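Local coordinates for D-alanyl-D-alanine carboxypeptidase DacB2 (Mycobacterium tuberculosis H37Rv, PDB 4RYE), which probably trims peptidoglycan stem peptides at their terminal D-Ala-D-Ala, acting as a serine-type D,D-carboxypeptidase of the S11 family in cell wall biogenesis, at residues K50-A54 / L98-N104; V56-L61 / L110-L114; L158-F162 / F219-A223. One frame throughout, in Å; residues are numbered along the deposited sequence.

Contact 1 (K50-A54 / L98-N104); sequences KVLLA and LLLVSGN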
loop_
_atom_site.group_PDB
_atom_site.type_symbol
_atom_site.label_atom_id
_atom_site.label_comp_id
_atom_site.label_asym_id
_atom_site.label_seq_id
_atom_site.Cartn_x
_atom_site.Cartn_y
_atom_site.Cartn_z
ATOM N N LYS A 50 -0.201 1.784 -5.235
ATOM C CA LYS A 50 0.795 2.862 -5.143
ATOM C C LYS A 50 2.100 2.395 -4.498
ATOM O O LYS A 50 3.150 2.987 -4.722
ATOM C CB LYS A 50 0.238 4.076 -4.384
ATOM C CG LYS A 50 -0.833 4.873 -5.145
ATOM C CD LYS A 50 -1.323 6.033 -4.279
ATOM C CE LYS A 50 -2.165 7.038 -5.059
ATOM N NZ LYS A 50 -3.555 6.560 -5.223
ATOM N N VAL A 51 2.042 1.344 -3.690
ATOM C CA VAL A 51 3.265 0.771 -3.122
ATOM C C VAL A 51 4.159 0.211 -4.230
ATOM O O VAL A 51 5.389 0.354 -4.203
ATOM C CB VAL A 51 2.945 -0.346 -2.097
ATOM C CG1 VAL A 51 4.230 -0.957 -1.552
ATOM C CG2 VAL A 51 2.089 0.199 -0.948
ATOM N N LEU A 52 3.542 -0.438 -5.204
ATOM C CA LEU A 52 4.267 -0.945 -6.360
ATOM C C LEU A 52 4.864 0.200 -7.187
ATOM O O LEU A 52 5.986 0.100 -7.674
ATOM C CB LEU A 52 3.337 -1.801 -7.215
ATOM C CG LEU A 52 3.971 -2.569 -8.371
ATOM C CD1 LEU A 52 5.081 -3.469 -7.837
ATOM C CD2 LEU A 52 2.905 -3.375 -9.104
ATOM N N LEU A 53 4.125 1.294 -7.343
ATOM C CA LEU A 53 4.682 2.469 -8.023
ATOM C C LEU A 53 5.881 3.004 -7.241
ATOM O O LEU A 53 6.905 3.351 -7.824
ATOM C CB LEU A 53 3.618 3.567 -8.169
ATOM C CG LEU A 53 4.129 4.918 -8.685
ATOM C CD1 LEU A 53 4.721 4.787 -10.073
ATOM C CD2 LEU A 53 2.994 5.939 -8.677
ATOM N N ALA A 54 5.756 3.066 -5.916
ATOM C CA ALA A 54 6.853 3.540 -5.071
ATOM C C ALA A 54 8.131 2.713 -5.250
ATOM O O ALA A 54 9.231 3.267 -5.295
ATOM C CB ALA A 54 6.433 3.579 -3.584
ATOM N N LEU A 98 2.524 10.755 -2.447
ATOM C CA LEU A 98 2.008 9.440 -2.833
ATOM C C LEU A 98 1.644 8.567 -1.640
ATOM O O LEU A 98 0.563 7.967 -1.598
ATOM C CB LEU A 98 3.050 8.695 -3.676
ATOM C CG LEU A 98 2.585 7.372 -4.274
ATOM C CD1 LEU A 98 1.617 7.654 -5.410
ATOM C CD2 LEU A 98 3.771 6.548 -4.764
ATOM N N LEU A 99 2.552 8.489 -0.673
ATOM C CA LEU A 99 2.432 7.512 0.400
ATOM C C LEU A 99 1.730 8.019 1.658
ATOM O O LEU A 99 1.146 7.225 2.388
ATOM C CB LEU A 99 3.800 6.942 0.746
ATOM C CG LEU A 99 4.475 6.156 -0.387
ATOM C CD1 LEU A 99 5.828 5.667 0.077
ATOM C CD2 LEU A 99 3.615 4.983 -0.857
ATOM N N LEU A 100 1.782 9.325 1.916
ATOM C CA LEU A 100 1.134 9.876 3.119
ATOM C C LEU A 100 -0.332 10.256 2.902
ATOM O O LEU A 100 -1.170 10.050 3.786
ATOM C CB LEU A 100 1.902 11.088 3.666
ATOM C CG LEU A 100 3.010 10.805 4.686
ATOM C CD1 LEU A 100 4.052 9.857 4.111
ATOM C CD2 LEU A 100 3.671 12.096 5.129
ATOM N N VAL A 101 -0.646 10.821 1.741
ATOM C CA VAL A 101 -2.022 11.254 1.486
ATOM C C VAL A 101 -2.651 10.608 0.247
ATOM O O VAL A 101 -3.727 11.028 -0.197
ATOM C CB VAL A 101 -2.154 12.799 1.409
ATOM C CG1 VAL A 101 -1.597 13.458 2.666
ATOM C CG2 VAL A 101 -1.465 13.341 0.166
ATOM N N SER A 102 -1.987 9.585 -0.295
ATOM C CA SER A 102 -2.503 8.834 -1.441
ATOM C C SER A 102 -2.803 9.741 -2.637
ATOM O O SER A 102 -3.833 9.593 -3.302
ATOM C CB SER A 102 -3.770 8.065 -1.054
ATOM O OG SER A 102 -3.939 6.937 -1.895
ATOM N N GLY A 103 -1.900 10.676 -2.914
ATOM C CA GLY A 103 -2.140 11.673 -3.945
ATOM C C GLY A 103 -2.092 11.067 -5.332
ATOM O O GLY A 103 -1.057 10.551 -5.739
ATOM N N ASN A 104 -3.205 11.124 -6.061
ATOM C CA ASN A 104 -3.229 10.601 -7.422
ATOM C C ASN A 104 -2.419 11.507 -8.336
ATOM O O ASN A 104 -1.807 11.040 -9.296
ATOM C CB ASN A 104 -4.668 10.463 -7.927
ATOM C CG ASN A 104 -5.435 9.388 -7.183
ATOM O OD1 ASN A 104 -4.894 8.321 -6.904
ATOM N ND2 ASN A 104 -6.687 9.669 -6.842
#

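Contact 2 (V56-L61 / L110-L114); sequences VALDEL and LAHML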
loop_
_atom_site.group_PDB
_atom_site.type_symbol
_atom_site.label_atom_id
_atom_site.label_comp_id
_atom_site.label_asym_id
_atom_site.label_seq_id
_atom_site.Cartn_x
_atom_site.Cartn_y
_atom_site.Cartn_z
ATOM N N VAL A 56 9.105 1.082 -7.971
ATOM C CA VAL A 56 9.698 1.444 -9.252
ATOM C C VAL A 56 10.417 2.793 -9.128
ATOM O O VAL A 56 11.560 2.947 -9.579
ATOM C CB VAL A 56 8.628 1.519 -10.364
ATOM C CG1 VAL A 56 9.224 2.120 -11.640
ATOM C CG2 VAL A 56 8.051 0.134 -10.639
ATOM N N ALA A 57 9.747 3.767 -8.512
ATOM C CA ALA A 57 10.325 5.105 -8.350
ATOM C C ALA A 57 11.629 5.057 -7.560
ATOM O O ALA A 57 12.602 5.717 -7.917
ATOM C CB ALA A 57 9.330 6.048 -7.668
ATOM N N LEU A 58 11.645 4.275 -6.486
ATOM C CA LEU A 58 12.831 4.177 -5.647
ATOM C C LEU A 58 13.971 3.471 -6.355
ATOM O O LEU A 58 15.141 3.776 -6.112
ATOM C CB LEU A 58 12.504 3.475 -4.329
ATOM C CG LEU A 58 11.717 4.350 -3.359
ATOM C CD1 LEU A 58 11.102 3.494 -2.268
ATOM C CD2 LEU A 58 12.628 5.427 -2.782
ATOM N N ASP A 59 13.646 2.535 -7.235
ATOM C CA ASP A 59 14.690 1.876 -8.024
ATOM C C ASP A 59 15.319 2.791 -9.077
ATOM O O ASP A 59 16.522 2.748 -9.299
ATOM C CB ASP A 59 14.151 0.622 -8.720
ATOM C CG ASP A 59 14.047 -0.568 -7.785
ATOM O OD1 ASP A 59 14.418 -0.443 -6.598
ATOM O OD2 ASP A 59 13.598 -1.636 -8.250
ATOM N N GLU A 60 14.501 3.611 -9.729
ATOM C CA GLU A 60 14.964 4.331 -10.920
ATOM C C GLU A 60 15.287 5.804 -10.709
ATOM O O GLU A 60 16.085 6.382 -11.453
ATOM C CB GLU A 60 13.930 4.209 -12.045
ATOM C CG GLU A 60 13.507 2.777 -12.327
ATOM C CD GLU A 60 12.893 2.595 -13.706
ATOM O OE1 GLU A 60 12.893 3.558 -14.507
ATOM O OE2 GLU A 60 12.419 1.473 -13.987
ATOM N N LEU A 61 14.660 6.426 -9.721
ATOM C CA LEU A 61 14.742 7.883 -9.599
ATOM C C LEU A 61 15.635 8.316 -8.446
ATOM O O LEU A 61 15.586 7.730 -7.370
ATOM C CB LEU A 61 13.343 8.476 -9.410
ATOM C CG LEU A 61 12.292 8.264 -10.506
ATOM C CD1 LEU A 61 10.926 8.805 -10.044
ATOM C CD2 LEU A 61 12.707 8.896 -11.839
ATOM N N LEU A 110 4.862 11.276 -10.715
ATOM C CA LEU A 110 5.928 10.283 -10.668
ATOM C C LEU A 110 5.976 9.493 -11.972
ATOM O O LEU A 110 7.048 9.211 -12.487
ATOM C CB LEU A 110 5.728 9.332 -9.488
ATOM C CG LEU A 110 6.143 9.910 -8.130
ATOM C CD1 LEU A 110 5.673 9.007 -6.985
ATOM C CD2 LEU A 110 7.659 10.133 -8.059
ATOM N N ALA A 111 4.809 9.157 -12.515
ATOM C CA ALA A 111 4.753 8.430 -13.782
ATOM C C ALA A 111 5.361 9.267 -14.904
ATOM O O ALA A 111 5.991 8.731 -15.812
ATOM C CB ALA A 111 3.324 8.043 -14.121
ATOM N N HIS A 112 5.156 10.579 -14.835
ATOM C CA HIS A 112 5.797 11.531 -15.744
ATOM C C HIS A 112 7.326 11.372 -15.679
ATOM O O HIS A 112 7.975 11.198 -16.718
ATOM C CB HIS A 112 5.335 12.963 -15.400
ATOM C CG HIS A 112 5.968 14.049 -16.219
ATOM N ND1 HIS A 112 5.519 15.353 -16.182
ATOM C CD2 HIS A 112 7.022 14.040 -17.071
ATOM C CE1 HIS A 112 6.263 16.097 -16.982
ATOM N NE2 HIS A 112 7.185 15.328 -17.527
HETATM N N MSE A 113 7.893 11.423 -14.473
HETATM C CA MSE A 113 9.338 11.230 -14.286
HETATM C C MSE A 113 9.825 9.874 -14.787
HETATM O O MSE A 113 10.972 9.736 -15.187
HETATM C CB MSE A 113 9.729 11.373 -12.812
HETATM C CG MSE A 113 9.413 12.725 -12.227
HETATM SE SE MSE A 113 10.094 12.952 -10.398
HETATM C CE MSE A 113 11.990 12.882 -10.855
ATOM N N LEU A 114 8.957 8.873 -14.756
ATOM C CA LEU A 114 9.355 7.523 -15.125
ATOM C C LEU A 114 9.186 7.228 -16.609
ATOM O O LEU A 114 9.463 6.117 -17.052
ATOM C CB LEU A 114 8.580 6.503 -14.292
ATOM C CG LEU A 114 8.967 6.512 -12.814
ATOM C CD1 LEU A 114 7.928 5.795 -11.963
ATOM C CD2 LEU A 114 10.356 5.876 -12.643
#

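Contact 3 (L158-F162 / F219-A223); sequences LVVIF and FVGAA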
loop_
_atom_site.group_PDB
_atom_site.type_symbol
_atom_site.label_atom_id
_atom_site.label_comp_id
_atom_site.label_asym_id
_atom_site.label_seq_id
_atom_site.Cartn_x
_atom_site.Cartn_y
_atom_site.Cartn_z
ATOM N N LEU A 158 -0.072 -8.621 -2.421
ATOM C CA LEU A 158 0.099 -7.337 -1.745
ATOM C C LEU A 158 1.170 -7.404 -0.644
ATOM O O LEU A 158 1.994 -6.500 -0.534
ATOM C CB LEU A 158 -1.236 -6.794 -1.195
ATOM C CG LEU A 158 -2.238 -6.288 -2.237
ATOM C CD1 LEU A 158 -3.506 -5.754 -1.549
ATOM C CD2 LEU A 158 -1.605 -5.204 -3.100
ATOM N N VAL A 159 1.169 -8.460 0.163
ATOM C CA VAL A 159 2.180 -8.560 1.224
ATOM C C VAL A 159 3.556 -8.876 0.649
ATOM O O VAL A 159 4.568 -8.476 1.207
ATOM C CB VAL A 159 1.800 -9.539 2.378
ATOM C CG1 VAL A 159 0.499 -9.102 3.040
ATOM C CG2 VAL A 159 1.705 -10.997 1.912
ATOM N N VAL A 160 3.588 -9.586 -0.471
ATOM C CA VAL A 160 4.847 -9.839 -1.156
ATOM C C VAL A 160 5.425 -8.516 -1.638
ATOM O O VAL A 160 6.628 -8.241 -1.497
ATOM C CB VAL A 160 4.642 -10.822 -2.333
ATOM C CG1 VAL A 160 5.875 -10.853 -3.246
ATOM C CG2 VAL A 160 4.323 -12.231 -1.789
ATOM N N ILE A 161 4.568 -7.676 -2.196
ATOM C CA ILE A 161 5.021 -6.373 -2.688
ATOM C C ILE A 161 5.417 -5.468 -1.521
ATOM O O ILE A 161 6.454 -4.797 -1.565
ATOM C CB ILE A 161 3.924 -5.710 -3.562
ATOM C CG1 ILE A 161 3.863 -6.410 -4.925
ATOM C CG2 ILE A 161 4.185 -4.215 -3.748
ATOM C CD1 ILE A 161 2.526 -6.272 -5.660
ATOM N N PHE A 162 4.612 -5.463 -0.462
ATOM C CA PHE A 162 4.920 -4.629 0.694
ATOM C C PHE A 162 6.205 -5.046 1.411
ATOM O O PHE A 162 6.930 -4.217 1.970
ATOM C CB PHE A 162 3.768 -4.641 1.690
ATOM C CG PHE A 162 3.742 -3.431 2.574
ATOM C CD1 PHE A 162 3.240 -2.232 2.103
ATOM C CD2 PHE A 162 4.224 -3.488 3.872
ATOM C CE1 PHE A 162 3.213 -1.101 2.914
ATOM C CE2 PHE A 162 4.205 -2.361 4.694
ATOM C CZ PHE A 162 3.697 -1.165 4.209
ATOM N N PHE A 219 -6.232 -2.595 2.043
ATOM C CA PHE A 219 -5.192 -2.166 2.954
ATOM C C PHE A 219 -4.074 -3.181 2.945
ATOM O O PHE A 219 -4.314 -4.389 2.834
ATOM C CB PHE A 219 -5.736 -2.010 4.382
ATOM C CG PHE A 219 -4.672 -1.676 5.400
ATOM C CD1 PHE A 219 -4.215 -0.374 5.538
ATOM C CD2 PHE A 219 -4.132 -2.662 6.213
ATOM C CE1 PHE A 219 -3.234 -0.056 6.469
ATOM C CE2 PHE A 219 -3.147 -2.358 7.143
ATOM C CZ PHE A 219 -2.698 -1.052 7.272
ATOM N N VAL A 220 -2.853 -2.677 3.046
ATOM C CA VAL A 220 -1.684 -3.512 3.261
ATOM C C VAL A 220 -0.815 -2.775 4.273
ATOM O O VAL A 220 -0.737 -1.555 4.256
ATOM C CB VAL A 220 -0.910 -3.793 1.943
ATOM C CG1 VAL A 220 -0.379 -2.489 1.311
ATOM C CG2 VAL A 220 0.222 -4.769 2.197
ATOM N N GLY A 221 -0.188 -3.504 5.183
ATOM C CA GLY A 221 0.653 -2.831 6.160
ATOM C C GLY A 221 1.415 -3.774 7.062
ATOM O O GLY A 221 1.264 -4.995 6.971
ATOM N N ALA A 222 2.223 -3.210 7.952
ATOM C CA ALA A 222 3.088 -4.044 8.779
ATOM C C ALA A 222 3.229 -3.501 10.195
ATOM O O ALA A 222 3.029 -2.314 10.433
ATOM C CB ALA A 222 4.449 -4.189 8.131
ATOM N N ALA A 223 3.575 -4.391 11.124
ATOM C CA ALA A 223 3.792 -4.026 12.519
ATOM C C ALA A 223 4.872 -4.922 13.109
ATOM O O ALA A 223 5.146 -5.994 12.580
ATOM C CB ALA A 223 2.500 -4.165 13.315
#

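Contact 1 (K50-A54 / L98-N104)
Leu98 pushes its forked end into a hollow on helix 50-60 whose walls are Lys50, Leu53 and Ala54. Leu98 CD1 lies along the lysine chain, 3.5 Å from Lys50 CD, and also meets Leu53, whereas Leu98 CD2 drops onto the backbone, 3.6 Å from Lys50 O, with Ala54 CB beyond it. Leu99 closes the Ala54 side through its CD2, 4.2 Å from Ala54 CB. Lys50 in turn is a long ridge running past Leu98, straight until a final bend (chi4 80°) delivers NZ into a polar hollow lined by Ser102, Gly103 and Asn104. There Lys50 NZ donates to Asn104 OD1 over 2.8 Å, at 154° to the C=O and tilted 26° from the carbonyl plane. The bond from Lys50 NZ to Ser102 OG is weak, at 3.4 Å. NZ also bonds Ser47 OG and Ser142 O, and Ser102 OG bonds Lys208 NZ, a network consistent with the SxxK, SxN and KTG elements of penicillin-binding enzymes, in which Ser47 is the inferred nucleophile and, by similarity, Lys50 the proton acceptor and Ser102 an active-site residue. The contact is buried: helix 104-113 backs Leu53 and Leu98, helix 169-176 covers Leu99, and helix 117-130 packs on Leu53.

Contact 2 (V56-L61 / L110-L114)
The carboxylate of Glu60 is the flat side-chain group that touches across this contact, and it does so lightly: Glu60 OE1 sits 3.9 Å from the methyl carbon Leu114 CD2, an apolar neighbour rather than a polar partner. Its polar partner is Lys123 of helix 117-130, which forms a salt bridge with OE1 and also bonds Leu114 O, so one lysine ties together the C-terminal parts of both segments. The rest is mostly aliphatic packing. Leu61, just past the end of helix 50-60, reaches over with CG anti to its carbonyl carbon (chi1 -61°), and Leu61 CG comes to 3.7 Å from Leu114 CD2. Its two methyls straddle selenomethionine 113 (Met113): Leu61 CD1 and CD2 each lie 4.0 Å from Met113 CB. Leu61 CD1 continues to Leu110 CD2, also at 4.0 Å. On the deeper side Leu114 turns its other branch inward, Leu114 CD1 standing 3.9 Å from Val56 CG1. The closest CA atoms of the two segments are Ala57 CA and Leu110 CA, 7.2 Å apart, and Ala57 CB meets Leu110 CD2 at 4.4 Å. Two helix ends are thus packed through leucines with Val56, Ala57 and Met113 around them, without a cross-segment hydrogen bond, in the all-helical region found in penicillin-binding enzymes of this clan, close to the active site without touching it: the Leu110 side chain lies about 8 Å from that of Lys50.

Contact 3 (L158-F162 / F219-A223)
Phe162 and Leu158, one turn apart on helix 155-166, lie against strand 218-225 in the helix-on-antiparallel-sheet architecture of the penicillin-binding and serine beta-lactamase fold. The segment axes approach to 8.4 Å and cross at -51°, burying 262 Å² in total. Along the strand, Phe219 comes first and directs its CB away from this helix, packing on Tyr246 and Trp247 of helix 246-259, so the sheet is covered on both faces. Val220 follows and fills the space between Leu158 and Phe162. With chi1 at 62°, Val220 CG2 is anti to the backbone N, and it meets Phe162 CB at 3.6 Å; the same methyl lies 3.7 Å from Leu158 O, an oxygen already taken by the amide of Phe162. The other branch, Val220 CG1, turns to the ring and comes 3.7 Å from Phe162 CD1. At Gly221 the strand backbone itself makes the contact. Gly221 CA forms a CH-pi interaction over one face of the Phe162 ring, 4.2 Å from the centroid and 23° off the normal, displaced toward the rim. The carbonyl oxygen of Val220 lies over that face too. Ala222 then points back toward the helix, but it meets the ring at its edge instead of its face: the methyl carbon Ala222 CB lies near the ring plane, 3.9 Å from Phe162 CE2.

In the fold
Contacts 1 and 2 share helix 50-60, using successive parts of it, with centres 12 Å apart; their partners, helices 91-100 and 104-113, follow each other in the chain, so the four segments alternate in sequence. They touch through Leu98 with Leu110 and Leu53 with Leu114. Contact 3 comes later in the chain and sets helix 155-166 against the six-stranded sheet, its centre 13 Å from that of contact 1. Val51 joins them by packing on Ile161, Phe162 and Val220. Contacts 2 and 3 stay about 8 Å apart at their nearest atoms. Helix 50-60 thus runs from the sheet side into the helical region, with the inferred catalytic groups near its start.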